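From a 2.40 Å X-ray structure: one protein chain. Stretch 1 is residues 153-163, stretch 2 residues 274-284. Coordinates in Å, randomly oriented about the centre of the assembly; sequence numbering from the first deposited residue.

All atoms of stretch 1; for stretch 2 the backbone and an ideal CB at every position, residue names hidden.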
# COMPACT_ATOMS: atom_id res chain seq x y z
N SER A 153 -1.26 -2.48 -18.90
CA SER A 153 0.15 -2.84 -19.00
C SER A 153 0.86 -2.50 -17.69
O SER A 153 2.08 -2.44 -17.62
CB SER A 153 0.80 -2.12 -20.18
OG SER A 153 0.37 -0.76 -20.26
N ASN A 154 0.05 -2.26 -16.65
CA ASN A 154 0.53 -1.88 -15.32
C ASN A 154 0.74 -3.06 -14.40
O ASN A 154 0.48 -4.21 -14.76
CB ASN A 154 -0.48 -0.95 -14.65
CG ASN A 154 0.03 0.45 -14.48
OD1 ASN A 154 1.22 0.70 -14.68
ND2 ASN A 154 -0.86 1.38 -14.11
N SER A 155 1.19 -2.77 -13.18
CA SER A 155 1.10 -3.75 -12.11
C SER A 155 -0.05 -3.39 -11.17
O SER A 155 -0.20 -4.00 -10.12
CB SER A 155 2.41 -3.86 -11.35
OG SER A 155 3.40 -4.49 -12.15
N THR A 156 -0.87 -2.42 -11.57
CA THR A 156 -2.01 -1.97 -10.76
C THR A 156 -2.96 -3.13 -10.41
O THR A 156 -3.41 -3.88 -11.28
CB THR A 156 -2.82 -0.82 -11.46
OG1 THR A 156 -1.98 0.34 -11.62
CG2 THR A 156 -4.04 -0.43 -10.64
N LYS A 157 -3.23 -3.29 -9.11
CA LYS A 157 -4.23 -4.24 -8.65
C LYS A 157 -5.04 -3.64 -7.53
O LYS A 157 -4.51 -2.97 -6.66
CB LYS A 157 -3.59 -5.53 -8.17
CG LYS A 157 -3.05 -6.38 -9.30
CD LYS A 157 -2.36 -7.63 -8.76
CE LYS A 157 -1.90 -8.52 -9.90
NZ LYS A 157 -0.82 -9.43 -9.44
N ILE A 158 -6.34 -3.90 -7.55
CA ILE A 158 -7.23 -3.31 -6.57
C ILE A 158 -8.06 -4.39 -5.93
O ILE A 158 -8.66 -5.21 -6.62
CB ILE A 158 -8.15 -2.28 -7.22
CG1 ILE A 158 -7.33 -1.23 -7.96
CG2 ILE A 158 -9.07 -1.64 -6.16
CD1 ILE A 158 -8.05 -0.61 -9.11
N TYR A 159 -8.10 -4.37 -4.60
CA TYR A 159 -8.82 -5.38 -3.84
C TYR A 159 -9.82 -4.77 -2.87
O TYR A 159 -9.53 -3.78 -2.22
CB TYR A 159 -7.86 -6.24 -3.03
CG TYR A 159 -6.77 -6.86 -3.84
CD1 TYR A 159 -5.56 -6.22 -4.00
CD2 TYR A 159 -6.96 -8.11 -4.44
CE1 TYR A 159 -4.54 -6.79 -4.76
CE2 TYR A 159 -5.94 -8.69 -5.19
CZ TYR A 159 -4.73 -8.04 -5.35
OH TYR A 159 -3.72 -8.60 -6.10
N PHE A 160 -11.00 -5.36 -2.77
CA PHE A 160 -11.82 -5.13 -1.60
C PHE A 160 -11.86 -6.41 -0.78
O PHE A 160 -12.24 -7.47 -1.29
CB PHE A 160 -13.23 -4.69 -1.96
CG PHE A 160 -14.12 -4.52 -0.77
CD1 PHE A 160 -14.24 -3.29 -0.16
CD2 PHE A 160 -14.80 -5.58 -0.24
CE1 PHE A 160 -15.05 -3.14 0.95
CE2 PHE A 160 -15.60 -5.43 0.87
CZ PHE A 160 -15.72 -4.21 1.46
N ASN A 161 -11.46 -6.32 0.48
CA ASN A 161 -11.41 -7.50 1.34
C ASN A 161 -10.79 -8.73 0.69
O ASN A 161 -11.37 -9.80 0.68
CB ASN A 161 -12.80 -7.82 1.91
CG ASN A 161 -12.96 -7.35 3.35
OD1 ASN A 161 -12.41 -7.97 4.26
ND2 ASN A 161 -13.70 -6.25 3.55
N ASN A 162 -9.60 -8.55 0.13
CA ASN A 162 -8.86 -9.66 -0.45
C ASN A 162 -9.49 -10.24 -1.71
O ASN A 162 -9.22 -11.38 -2.09
CB ASN A 162 -8.66 -10.77 0.58
CG ASN A 162 -7.49 -10.48 1.50
OD1 ASN A 162 -6.38 -10.20 1.04
ND2 ASN A 162 -7.74 -10.56 2.81
N ILE A 163 -10.33 -9.44 -2.36
CA ILE A 163 -10.96 -9.86 -3.59
C ILE A 163 -10.49 -8.95 -4.71
O ILE A 163 -10.74 -7.74 -4.67
CB ILE A 163 -12.48 -9.75 -3.48
CG1 ILE A 163 -13.01 -10.63 -2.35
CG2 ILE A 163 -13.15 -10.08 -4.81
CD1 ILE A 163 -14.42 -10.25 -1.89
N UNK A 274 7.55 4.06 -12.97
CA UNK A 274 6.64 3.50 -11.98
C UNK A 274 5.88 2.28 -12.50
O UNK A 274 5.65 2.17 -13.70
CB UNK A 274 5.65 4.57 -11.53
N UNK A 275 5.51 1.38 -11.58
CA UNK A 275 4.76 0.16 -11.94
C UNK A 275 3.29 0.16 -11.48
O UNK A 275 2.64 -0.88 -11.50
CB UNK A 275 5.46 -1.06 -11.34
N UNK A 276 2.76 1.32 -11.07
CA UNK A 276 1.35 1.46 -10.73
C UNK A 276 1.01 1.27 -9.25
O UNK A 276 1.90 1.16 -8.41
CB UNK A 276 0.54 0.45 -11.55
N UNK A 277 -0.29 1.23 -8.95
CA UNK A 277 -0.80 1.18 -7.57
C UNK A 277 -1.24 -0.21 -7.12
O UNK A 277 -1.87 -0.95 -7.87
CB UNK A 277 -1.98 2.14 -7.43
N UNK A 278 -0.94 -0.56 -5.88
CA UNK A 278 -1.60 -1.69 -5.25
C UNK A 278 -2.51 -1.16 -4.14
O UNK A 278 -2.05 -0.65 -3.12
CB UNK A 278 -0.58 -2.69 -4.70
N UNK A 279 -3.81 -1.31 -4.36
CA UNK A 279 -4.82 -0.72 -3.51
C UNK A 279 -5.67 -1.78 -2.82
O UNK A 279 -6.35 -2.55 -3.47
CB UNK A 279 -5.71 0.22 -4.33
N UNK A 280 -5.60 -1.82 -1.50
CA UNK A 280 -6.44 -2.73 -0.73
C UNK A 280 -7.44 -1.93 0.09
O UNK A 280 -7.06 -1.00 0.80
CB UNK A 280 -5.59 -3.62 0.18
N UNK A 281 -8.72 -2.27 -0.05
CA UNK A 281 -9.80 -1.58 0.64
C UNK A 281 -10.60 -2.59 1.42
O UNK A 281 -10.94 -3.65 0.88
CB UNK A 281 -10.69 -0.82 -0.34
N UNK A 282 -10.89 -2.25 2.68
CA UNK A 282 -11.72 -3.05 3.56
C UNK A 282 -12.76 -2.19 4.26
O UNK A 282 -12.53 -1.02 4.52
CB UNK A 282 -10.86 -3.78 4.59
N UNK A 283 -13.92 -2.78 4.55
CA UNK A 283 -14.95 -2.07 5.27
C UNK A 283 -14.57 -2.12 6.73
O UNK A 283 -13.87 -3.03 7.13
CB UNK A 283 -16.34 -2.66 5.02
N UNK A 284 -14.97 -1.14 7.53
CA UNK A 284 -14.65 -1.17 8.95
C UNK A 284 -15.68 -2.02 9.70
O UNK A 284 -15.32 -2.88 10.53
CB UNK A 284 -14.60 0.25 9.52

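Stretch 2 runs parallel to the strand 157-160, and main-chain hydrogen bonds join them, among them K157 O accepting from the N of 279 (2.9 Å). Side chains therefore alternate between the face of K157 and Y159 and the face of I158 and F160.

Position 274 has nothing of stretch 1 near its ideal CB, so many residues would do. It is N274, whose OD1 accepts a weak hydrogen bond from the main-chain N of 276, 2.8 Å away.

At 275 the CB points sideways, 4.1 Å from S155 OG, which suits a small side chain. C275 fits, and its carbonyl O takes a hydrogen bond from S155 N (2.9 Å).

Position 276 is the most restrictive. Its CB would point toward stretch 1, 2.5 Å from T156 OG1 and 3.0 Å from N154 CG, and phi/psi of 94/-172 would jam it against the preceding carbonyl O. Only glycine escapes both problems, and the residue is G276.

At 277 the main chain does the work: its N donates to T156 OG1 (3.3 Å) and its O accepts from K157 N (3.0 Å). The CB points sideways, leaving the side chain loosely specified; H277 occupies the site.

Position 278 pairs with K157 on the same face of the sheet; the end of the lysine leads away, so it offers 278 no close charge, and an apolar, beta-branched residue suits the strand. I278 reaches back along the sheet, its CD1 3.5 Å from S155 O.

Position 279 lies beside I158, with the ideal CB 4.2 Å from I158 CG1, so valine, leucine or isoleucine would suit. I279 packs its CG2 4.1 Å from I158 CG2.

At 280 the neighbour is Y159, with N162 OD1 beyond it. A long side chain could cover the ring, and a cationic end would profit from both. K280 places NZ over the ring face, 4.3 Å from the centroid of the Y159 ring, a cation-pi contact; NZ also makes a weak hydrogen bond to N162 OD1 (2.8 Å).

Position 281 faces the F160 ring, its ideal CB 4.3 Å from F160 CD1, again favouring an apolar branched residue. I281 sets CG2 4.0 Å from F160 CD1, while its O accepts from N161 N (2.7 Å).

At 282 the CB is 3.9 Å from N161 ND2, so a short polar residue is reasonable. N282 turns its amide toward N161.

Position 283 lies near F160 CZ, and a small apolar group suffices: A283 CB rests 3.9 Å from F160 CZ.

Position 284 points away, leaving choice free; it is V284.

Stretch 2, residues 274-284: NCGHIIKINAV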
# COMPACT_ATOMS: atom_id res chain seq x y z
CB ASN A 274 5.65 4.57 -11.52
CG ASN A 274 4.35 3.98 -10.97
OD1 ASN A 274 3.32 4.01 -11.63
ND2 ASN A 274 4.40 3.44 -9.75
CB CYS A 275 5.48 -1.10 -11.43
SG CYS A 275 7.30 -0.97 -11.35
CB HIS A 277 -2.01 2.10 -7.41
CG HIS A 277 -1.69 3.56 -7.49
ND1 HIS A 277 -1.61 4.37 -6.38
CD2 HIS A 277 -1.44 4.36 -8.56
CE1 HIS A 277 -1.31 5.60 -6.75
NE2 HIS A 277 -1.21 5.63 -8.07
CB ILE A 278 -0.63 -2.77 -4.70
CG1 ILE A 278 -0.12 -3.69 -5.82
CG2 ILE A 278 -1.36 -3.69 -3.72
CD1 ILE A 278 0.71 -3.04 -6.85
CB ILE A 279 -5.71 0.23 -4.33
CG1 ILE A 279 -4.87 1.43 -4.80
CG2 ILE A 279 -6.92 0.69 -3.51
CD1 ILE A 279 -5.46 2.18 -5.98
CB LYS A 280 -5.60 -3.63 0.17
CG LYS A 280 -4.76 -4.64 -0.61
CD LYS A 280 -4.82 -6.03 0.03
CE LYS A 280 -4.42 -7.11 -0.98
NZ LYS A 280 -4.70 -8.51 -0.52
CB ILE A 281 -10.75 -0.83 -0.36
CG1 ILE A 281 -9.97 0.20 -1.17
CG2 ILE A 281 -11.87 -0.13 0.39
CD1 ILE A 281 -10.66 0.70 -2.39
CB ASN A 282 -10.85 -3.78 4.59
CG ASN A 282 -9.95 -4.82 3.95
OD1 ASN A 282 -10.41 -5.87 3.53
ND2 ASN A 282 -8.66 -4.52 3.86
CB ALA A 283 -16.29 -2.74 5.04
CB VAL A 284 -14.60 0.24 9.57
CG1 VAL A 284 -14.60 0.17 11.12
CG2 VAL A 284 -13.39 1.00 9.06
O HOH W 1 -8.85 -5.82 0.29
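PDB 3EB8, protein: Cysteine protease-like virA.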